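Local coordinates for BlEst2 (PDB 6WPX), which probably hydrolyses ester bonds as a secreted bacterial lipase or esterase, captured here in its propeptide form with a C-terminal domain that is autoinhibitory, at residues Y33-G37 and E104-F109; G37-E41 and W74-D79. All blocks are in the same frame, centred on the assembly; numbering follows the deposited sequence.

Contact 1. Residues Y33-G37 and E104-F109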
ATOM      1  N   TYR A  33      20.108  -4.681 -15.277  1.00 30.18           N
ATOM      2  CA  TYR A  33      20.009  -5.610 -16.402  1.00 30.37           C
ATOM      3  C   TYR A  33      18.668  -5.492 -17.116  1.00 30.71           C
ATOM      4  O   TYR A  33      17.626  -5.335 -16.475  1.00 26.70           O
ATOM      5  CB  TYR A  33      20.277  -7.049 -15.940  1.00 32.86           C
ATOM      6  CG  TYR A  33      19.841  -8.141 -16.891  1.00 36.97           C
ATOM      7  CD1 TYR A  33      20.617  -8.483 -17.999  1.00 40.83           C
ATOM      8  CD2 TYR A  33      18.708  -8.905 -16.631  1.00 37.70           C
ATOM      9  CE1 TYR A  33      20.234  -9.510 -18.863  1.00 43.28           C
ATOM     10  CE2 TYR A  33      18.328  -9.949 -17.474  1.00 38.59           C
ATOM     11  CZ  TYR A  33      19.097 -10.251 -18.586  1.00 48.34           C
ATOM     12  OH  TYR A  33      18.738 -11.287 -19.416  1.00 53.58           O
ATOM     13  N   TRP A  34      18.715  -5.525 -18.452  1.00 28.69           N
ATOM     14  CA  TRP A  34      17.503  -5.527 -19.269  1.00 27.95           C
ATOM     15  C   TRP A  34      17.733  -6.402 -20.482  1.00 31.49           C
ATOM     16  O   TRP A  34      18.878  -6.612 -20.880  1.00 29.49           O
ATOM     17  CB  TRP A  34      17.063  -4.106 -19.675  1.00 26.28           C
ATOM     18  CG  TRP A  34      18.003  -3.411 -20.613  1.00 28.81           C
ATOM     19  CD1 TRP A  34      19.057  -2.609 -20.275  1.00 32.70           C
ATOM     20  CD2 TRP A  34      17.964  -3.444 -22.051  1.00 29.49           C
ATOM     21  NE1 TRP A  34      19.635  -2.090 -21.413  1.00 32.42           N
ATOM     22  CE2 TRP A  34      18.995  -2.598 -22.517  1.00 33.34           C
ATOM     23  CE3 TRP A  34      17.116  -4.066 -22.993  1.00 30.81           C
ATOM     24  CZ2 TRP A  34      19.257  -2.421 -23.884  1.00 34.27           C
ATOM     25  CZ3 TRP A  34      17.345  -3.852 -24.345  1.00 33.16           C
ATOM     26  CH2 TRP A  34      18.420  -3.060 -24.780  1.00 34.95           C
ATOM     27  N   PHE A  35      16.647  -6.925 -21.069  1.00 27.75           N
ATOM     28  CA  PHE A  35      16.749  -7.762 -22.261  1.00 27.61           C
ATOM     29  C   PHE A  35      15.520  -7.557 -23.112  1.00 27.39           C
ATOM     30  O   PHE A  35      14.460  -7.233 -22.592  1.00 25.38           O
ATOM     31  CB  PHE A  35      16.910  -9.247 -21.874  1.00 29.93           C
ATOM     32  CG  PHE A  35      15.734  -9.832 -21.116  1.00 29.96           C
ATOM     33  CD1 PHE A  35      15.642  -9.701 -19.734  1.00 31.84           C
ATOM     34  CD2 PHE A  35      14.737 -10.544 -21.783  1.00 31.30           C
ATOM     35  CE1 PHE A  35      14.550 -10.235 -19.036  1.00 31.25           C
ATOM     36  CE2 PHE A  35      13.643 -11.073 -21.081  1.00 32.30           C
ATOM     37  CZ  PHE A  35      13.570 -10.929 -19.715  1.00 29.12           C
ATOM     38  N   ALA A  36      15.649  -7.813 -24.410  1.00 23.73           N
ATOM     39  CA  ALA A  36      14.541  -7.694 -25.339  1.00 22.29           C
ATOM     40  C   ALA A  36      13.785  -9.025 -25.412  1.00 27.66           C
ATOM     41  O   ALA A  36      14.390 -10.090 -25.315  1.00 29.05           O
ATOM     42  CB  ALA A  36      15.055  -7.307 -26.714  1.00 23.22           C
ATOM     43  N   GLY A  37      12.468  -8.947 -25.585  1.00 23.08           N
ATOM     44  CA  GLY A  37      11.628 -10.111 -25.821  1.00 21.38           C
ATOM     45  C   GLY A  37      11.857 -10.557 -27.253  1.00 24.86           C
ATOM     46  O   GLY A  37      12.627  -9.919 -27.986  1.00 23.39           O
ATOM     47  N   GLU A 104      19.703   3.383 -23.538  1.00 31.82           N
ATOM     48  CA  GLU A 104      20.210   2.170 -24.210  1.00 31.62           C
ATOM     49  C   GLU A 104      19.069   1.442 -24.932  1.00 33.95           C
ATOM     50  O   GLU A 104      19.258   0.939 -26.038  1.00 35.29           O
ATOM     51  CB  GLU A 104      20.840   1.195 -23.207  1.00 33.42           C
ATOM     52  CG  GLU A 104      22.003   1.736 -22.398  1.00 40.39           C
ATOM     53  CD  GLU A 104      22.546   0.757 -21.377  1.00 54.88           C
ATOM     54  OE1 GLU A 104      22.034  -0.384 -21.289  1.00 45.74           O
ATOM     55  OE2 GLU A 104      23.484   1.143 -20.642  1.00 51.19           O
ATOM     56  N   ILE A 105      17.883   1.389 -24.317  1.00 27.15           N
ATOM     57  CA  ILE A 105      16.734   0.730 -24.929  1.00 24.93           C
ATOM     58  C   ILE A 105      16.288   1.509 -26.179  1.00 28.60           C
ATOM     59  O   ILE A 105      16.031   0.901 -27.224  1.00 27.01           O
ATOM     60  CB  ILE A 105      15.595   0.484 -23.909  1.00 25.65           C
ATOM     61  CG1 ILE A 105      16.083  -0.433 -22.752  1.00 25.90           C
ATOM     62  CG2 ILE A 105      14.380  -0.123 -24.606  1.00 22.43           C
ATOM     63  CD1 ILE A 105      15.174  -0.406 -21.418  1.00 29.94           C
ATOM     64  N   TYR A 106      16.230   2.852 -26.069  1.00 25.80           N
ATOM     65  CA  TYR A 106      15.892   3.741 -27.173  1.00 26.72           C
ATOM     66  C   TYR A 106      16.877   3.524 -28.333  1.00 33.42           C
ATOM     67  O   TYR A 106      16.453   3.448 -29.486  1.00 31.24           O
ATOM     68  CB  TYR A 106      15.928   5.213 -26.722  1.00 28.68           C
ATOM     69  CG  TYR A 106      15.754   6.194 -27.860  1.00 32.26           C
ATOM     70  CD1 TYR A 106      14.492   6.487 -28.367  1.00 33.15           C
ATOM     71  CD2 TYR A 106      16.851   6.839 -28.426  1.00 35.67           C
ATOM     72  CE1 TYR A 106      14.326   7.377 -29.427  1.00 34.65           C
ATOM     73  CE2 TYR A 106      16.699   7.736 -29.479  1.00 38.17           C
ATOM     74  CZ  TYR A 106      15.434   7.996 -29.985  1.00 44.97           C
ATOM     75  OH  TYR A 106      15.271   8.878 -31.024  1.00 46.45           O
ATOM     76  N   GLN A 107      18.196   3.449 -28.017  1.00 32.33           N
ATOM     77  CA  GLN A 107      19.228   3.207 -29.026  1.00 33.72           C
ATOM     78  C   GLN A 107      19.059   1.813 -29.646  1.00 37.25           C
ATOM     79  O   GLN A 107      19.224   1.663 -30.860  1.00 37.32           O
ATOM     80  CB  GLN A 107      20.630   3.382 -28.439  1.00 36.58           C
ATOM     81  CG  GLN A 107      20.980   4.838 -28.132  1.00 58.01           C
ATOM     82  CD  GLN A 107      22.227   5.030 -27.289  1.00 80.00           C
ATOM     83  OE1 GLN A 107      22.707   4.137 -26.569  1.00 77.37           O
ATOM     84  NE2 GLN A 107      22.751   6.240 -27.320  1.00 68.48           N
ATOM     85  N   TYR A 108      18.695   0.806 -28.822  1.00 31.69           N
ATOM     86  CA  TYR A 108      18.485  -0.552 -29.319  1.00 32.17           C
ATOM     87  C   TYR A 108      17.282  -0.638 -30.284  1.00 34.87           C
ATOM     88  O   TYR A 108      17.367  -1.287 -31.326  1.00 33.80           O
ATOM     89  CB  TYR A 108      18.338  -1.532 -28.147  1.00 33.82           C
ATOM     90  CG  TYR A 108      17.991  -2.943 -28.567  1.00 35.38           C
ATOM     91  CD1 TYR A 108      18.983  -3.846 -28.939  1.00 37.70           C
ATOM     92  CD2 TYR A 108      16.668  -3.383 -28.572  1.00 35.71           C
ATOM     93  CE1 TYR A 108      18.665  -5.149 -29.324  1.00 37.96           C
ATOM     94  CE2 TYR A 108      16.337  -4.668 -28.990  1.00 37.02           C
ATOM     95  CZ  TYR A 108      17.338  -5.556 -29.343  1.00 42.93           C
ATOM     96  OH  TYR A 108      16.969  -6.831 -29.703  1.00 42.70           O
ATOM     97  N   PHE A 109      16.153  -0.004 -29.943  1.00 29.73           N
ATOM     98  CA  PHE A 109      14.983  -0.087 -30.825  1.00 27.02           C
ATOM     99  C   PHE A 109      14.960   0.975 -31.932  1.00 29.76           C
ATOM    100  O   PHE A 109      14.265   0.811 -32.934  1.00 28.03           O
ATOM    101  CB  PHE A 109      13.698  -0.075 -30.008  1.00 27.16           C
ATOM    102  CG  PHE A 109      13.434  -1.355 -29.225  1.00 27.53           C
ATOM    103  CD1 PHE A 109      13.196  -2.564 -29.886  1.00 29.32           C
ATOM    104  CD2 PHE A 109      13.351  -1.336 -27.834  1.00 26.88           C
ATOM    105  CE1 PHE A 109      12.935  -3.741 -29.165  1.00 29.76           C
ATOM    106  CE2 PHE A 109      13.055  -2.507 -27.115  1.00 29.92           C
ATOM    107  CZ  PHE A 109      12.859  -3.703 -27.785  1.00 28.70           C
TER
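W34 and A36, on the edge strand 34-36 of the alpha/beta-hydrolase sheet, reach out to the last turn and a half of helix 91-109. The indole of W34 does most of the work. I105 CG1 sits over one face of it, a CH-pi contact 3.6 Å from the centroid of the six-membered ring. At the edge of the indole, NE1 of W34 donates to OE1 of E104 over 2.9 Å. The bond is nearly straight, at 171°, and lies in the indole plane, but it uses the anti side of the carboxylate rather than the syn side. The edge of the six-membered ring of W34 is turned toward the face of Y108 (planes 73° apart), an edge-to-face pair, and CH2 of W34 packs 3.7 Å from CB of Y108. With one face and two parts of its edge engaged, the indole is probably held against turning. Its CG lies between the backbone N and the carbonyl carbon (chi1 67°), which sets the ring with its face on I105 CG1 and NE1 toward E104. E104 answers with a chain extended beyond CG, carrying OE1 to the indole NH; its other oxygen, OE2, has a long, weak ion pair with K101. Behind these, backbone pairing of F35 with F82 and of G37 with A80 fixes the strand against 80-83, and W34 also touches A81 and I83. Two residues on from W34 in strand 34-36, the methyl of A36 rests against the phenol of Y108, its CB 3.7 Å from CE2 of that ring.

Contact 2. Residues G37-E41 and W74-D79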
ATOM      1  N   GLY A  37      12.468  -8.947 -25.585  1.00 23.08           N
ATOM      2  CA  GLY A  37      11.628 -10.111 -25.821  1.00 21.38           C
ATOM      3  C   GLY A  37      11.857 -10.557 -27.253  1.00 24.86           C
ATOM      4  O   GLY A  37      12.627  -9.919 -27.986  1.00 23.39           O
ATOM      5  N   ASP A  38      11.170 -11.630 -27.677  1.00 21.21           N
ATOM      6  CA  ASP A  38      11.311 -12.160 -29.036  1.00 23.67           C
ATOM      7  C   ASP A  38      11.023 -11.110 -30.083  1.00 27.12           C
ATOM      8  O   ASP A  38      10.101 -10.312 -29.894  1.00 25.83           O
ATOM      9  CB  ASP A  38      10.424 -13.397 -29.269  1.00 26.49           C
ATOM     10  CG  ASP A  38      10.875 -14.636 -28.515  1.00 38.09           C
ATOM     11  OD1 ASP A  38      12.092 -14.759 -28.246  1.00 42.81           O
ATOM     12  OD2 ASP A  38      10.023 -15.496 -28.236  1.00 41.19           O
ATOM     13  N   PRO A  39      11.822 -11.043 -31.167  1.00 23.33           N
ATOM     14  CA  PRO A  39      11.569 -10.002 -32.165  1.00 21.82           C
ATOM     15  C   PRO A  39      10.314 -10.283 -32.978  1.00 24.96           C
ATOM     16  O   PRO A  39      10.033 -11.428 -33.331  1.00 25.09           O
ATOM     17  CB  PRO A  39      12.841 -10.038 -33.047  1.00 25.78           C
ATOM     18  CG  PRO A  39      13.370 -11.414 -32.911  1.00 29.86           C
ATOM     19  CD  PRO A  39      12.990 -11.887 -31.525  1.00 24.99           C
ATOM     20  N   VAL A  40       9.553  -9.230 -33.267  1.00 20.35           N
ATOM     21  CA  VAL A  40       8.365  -9.301 -34.108  1.00 19.26           C
ATOM     22  C   VAL A  40       8.920  -9.308 -35.530  1.00 25.88           C
ATOM     23  O   VAL A  40       9.873  -8.560 -35.827  1.00 24.29           O
ATOM     24  CB  VAL A  40       7.425  -8.100 -33.806  1.00 22.11           C
ATOM     25  CG1 VAL A  40       6.297  -7.981 -34.835  1.00 22.32           C
ATOM     26  CG2 VAL A  40       6.849  -8.221 -32.398  1.00 20.48           C
ATOM     27  N   GLU A  41       8.397 -10.202 -36.394  1.00 22.50           N
ATOM     28  CA  GLU A  41       8.913 -10.303 -37.755  1.00 23.15           C
ATOM     29  C   GLU A  41       8.787  -8.984 -38.507  1.00 25.36           C
ATOM     30  O   GLU A  41       9.736  -8.565 -39.148  1.00 23.23           O
ATOM     31  CB  GLU A  41       8.238 -11.447 -38.538  1.00 25.27           C
ATOM     32  CG  GLU A  41       8.898 -11.698 -39.882  1.00 33.30           C
ATOM     33  CD  GLU A  41       8.316 -12.781 -40.772  1.00 51.31           C
ATOM     34  OE1 GLU A  41       8.808 -12.910 -41.913  1.00 48.79           O
ATOM     35  OE2 GLU A  41       7.396 -13.509 -40.335  1.00 43.70           O
ATOM     36  N   TRP A  74       4.382 -10.019 -28.027  1.00 16.73           N
ATOM     37  CA  TRP A  74       4.869 -10.555 -29.296  1.00 16.90           C
ATOM     38  C   TRP A  74       3.735 -10.963 -30.235  1.00 21.88           C
ATOM     39  O   TRP A  74       3.730 -10.527 -31.393  1.00 21.20           O
ATOM     40  CB  TRP A  74       5.836 -11.723 -29.065  1.00 17.72           C
ATOM     41  CG  TRP A  74       6.401 -12.290 -30.339  1.00 20.06           C
ATOM     42  CD1 TRP A  74       7.496 -11.847 -31.009  1.00 23.51           C
ATOM     43  CD2 TRP A  74       5.837 -13.331 -31.137  1.00 21.96           C
ATOM     44  NE1 TRP A  74       7.677 -12.576 -32.160  1.00 25.09           N
ATOM     45  CE2 TRP A  74       6.679 -13.504 -32.258  1.00 27.14           C
ATOM     46  CE3 TRP A  74       4.711 -14.168 -30.999  1.00 23.70           C
ATOM     47  CZ2 TRP A  74       6.424 -14.464 -33.250  1.00 27.64           C
ATOM     48  CZ3 TRP A  74       4.447 -15.096 -31.992  1.00 26.05           C
ATOM     49  CH2 TRP A  74       5.312 -15.260 -33.086  1.00 27.46           C
ATOM     50  N   LYS A  75       2.762 -11.775 -29.759  1.00 19.34           N
ATOM     51  CA  LYS A  75       1.688 -12.264 -30.638  1.00 19.91           C
ATOM     52  C   LYS A  75       0.775 -11.140 -31.159  1.00 23.01           C
ATOM     53  O   LYS A  75       0.097 -11.320 -32.153  1.00 24.84           O
ATOM     54  CB  LYS A  75       0.879 -13.400 -29.982  1.00 21.59           C
ATOM     55  CG  LYS A  75      -0.177 -12.974 -28.983  1.00 17.19           C
ATOM     56  CD  LYS A  75      -0.809 -14.214 -28.413  1.00 25.05           C
ATOM     57  CE  LYS A  75      -1.743 -13.966 -27.262  1.00 27.31           C
ATOM     58  NZ  LYS A  75      -2.301 -15.270 -26.787  1.00 24.78           N
ATOM     59  N   ASN A  76       0.790  -9.994 -30.498  1.00 17.53           N
ATOM     60  CA  ASN A  76       0.006  -8.837 -30.891  1.00 16.34           C
ATOM     61  C   ASN A  76       0.832  -7.826 -31.678  1.00 20.21           C
ATOM     62  O   ASN A  76       0.372  -6.714 -31.922  1.00 18.77           O
ATOM     63  CB  ASN A  76      -0.698  -8.223 -29.692  1.00 12.56           C
ATOM     64  CG  ASN A  76      -1.907  -9.042 -29.242  1.00 21.80           C
ATOM     65  OD1 ASN A  76      -2.899  -9.128 -29.946  1.00 25.81           O
ATOM     66  ND2 ASN A  76      -1.824  -9.725 -28.100  1.00 12.64           N
ATOM     67  N   GLY A  77       2.042  -8.228 -32.079  1.00 18.54           N
ATOM     68  CA  GLY A  77       2.926  -7.447 -32.942  1.00 18.26           C
ATOM     69  C   GLY A  77       3.769  -6.395 -32.256  1.00 21.90           C
ATOM     70  O   GLY A  77       4.270  -5.481 -32.919  1.00 19.19           O
ATOM     71  N   TYR A  78       3.955  -6.538 -30.934  1.00 18.47           N
ATOM     72  CA  TYR A  78       4.752  -5.609 -30.166  1.00 17.98           C
ATOM     73  C   TYR A  78       6.094  -6.170 -29.790  1.00 22.88           C
ATOM     74  O   TYR A  78       6.192  -7.259 -29.219  1.00 23.11           O
ATOM     75  CB  TYR A  78       4.031  -5.148 -28.881  1.00 17.24           C
ATOM     76  CG  TYR A  78       2.985  -4.091 -29.130  1.00 16.32           C
ATOM     77  CD1 TYR A  78       1.709  -4.437 -29.550  1.00 16.75           C
ATOM     78  CD2 TYR A  78       3.293  -2.741 -29.016  1.00 17.46           C
ATOM     79  CE1 TYR A  78       0.751  -3.466 -29.827  1.00 19.99           C
ATOM     80  CE2 TYR A  78       2.342  -1.757 -29.291  1.00 18.63           C
ATOM     81  CZ  TYR A  78       1.072  -2.126 -29.695  1.00 24.61           C
ATOM     82  OH  TYR A  78       0.131  -1.175 -30.004  1.00 25.36           O
ATOM     83  N   ASP A  79       7.130  -5.402 -30.068  1.00 20.46           N
ATOM     84  CA  ASP A  79       8.461  -5.722 -29.562  1.00 20.33           C
ATOM     85  C   ASP A  79       8.438  -5.279 -28.110  1.00 24.46           C
ATOM     86  O   ASP A  79       7.572  -4.478 -27.714  1.00 21.14           O
ATOM     87  CB  ASP A  79       9.560  -5.017 -30.342  1.00 21.43           C
ATOM     88  CG  ASP A  79       9.892  -5.768 -31.606  1.00 23.64           C
ATOM     89  OD1 ASP A  79      10.199  -6.996 -31.517  1.00 20.74           O
ATOM     90  OD2 ASP A  79       9.843  -5.145 -32.677  1.00 21.56           O
TER
HETATM   91  O   HOH W   1      11.476  -7.705 -29.076  1.00 25.33           O
HETATM   92  O   HOH W   2       8.129  -9.160 -28.255  1.00 21.85           O
HETATM   93  O   HOH W   3      11.148  -6.544 -34.569  1.00 18.55           O
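The indole of W74 meets the 37-41 loop with its edge: the carbonyl oxygens of D38 and P39 lie near the ring plane, beside the five-membered ring, and so does a water bridging O of D38 and O of Y78. NE1 of W74 donates to O of P39 over 2.9 Å, a bent bond (147°) that reaches the carbonyl from above its plane. CB of D38 packs 3.7 Å from CD1 of W74. The second flat group, the carboxylate of D79, takes the backbone NH of V40 on the syn side of OD1, tilted 28° out of the carboxylate plane, with N 2.9 Å from OD1. CG1 of V40, anti to the backbone N, meets O and CA of G77, while CG2 lies 3.4 Å from O of Y78. That turn is a Schellman motif closing helix 69-75, with G77, at positive phi, as its C' residue. Two more waters link O of G37 to OD1 of D79 and O of V40 to OD2 of D79. With an alanine at D79, the V40 NH would probably lose its acceptor and these two waters their carboxylate partner. The hydrogen bonds to the loop thus all use its backbone, with the V40 methyls supplying much of the apolar part.

Overall arrangement
The two contacts follow one another along the chain: residues 33-37 of contact 1 run straight into 37-41 of contact 2, with G37 common to both. Their centres are 14 Å apart, and they touch directly where CE1 of F109 packs 3.8 Å from CB of D79. Contact 1 joins the edge strand to the end of helix 91-109, while contact 2 joins the loop after strand 34-36 to the end of helix 69-75. Strand 80-83 ties them together: it pairs with 34-36 and starts directly after D79. Both are surface contacts, their centres about 30 and 33 Å from the centre of the chain.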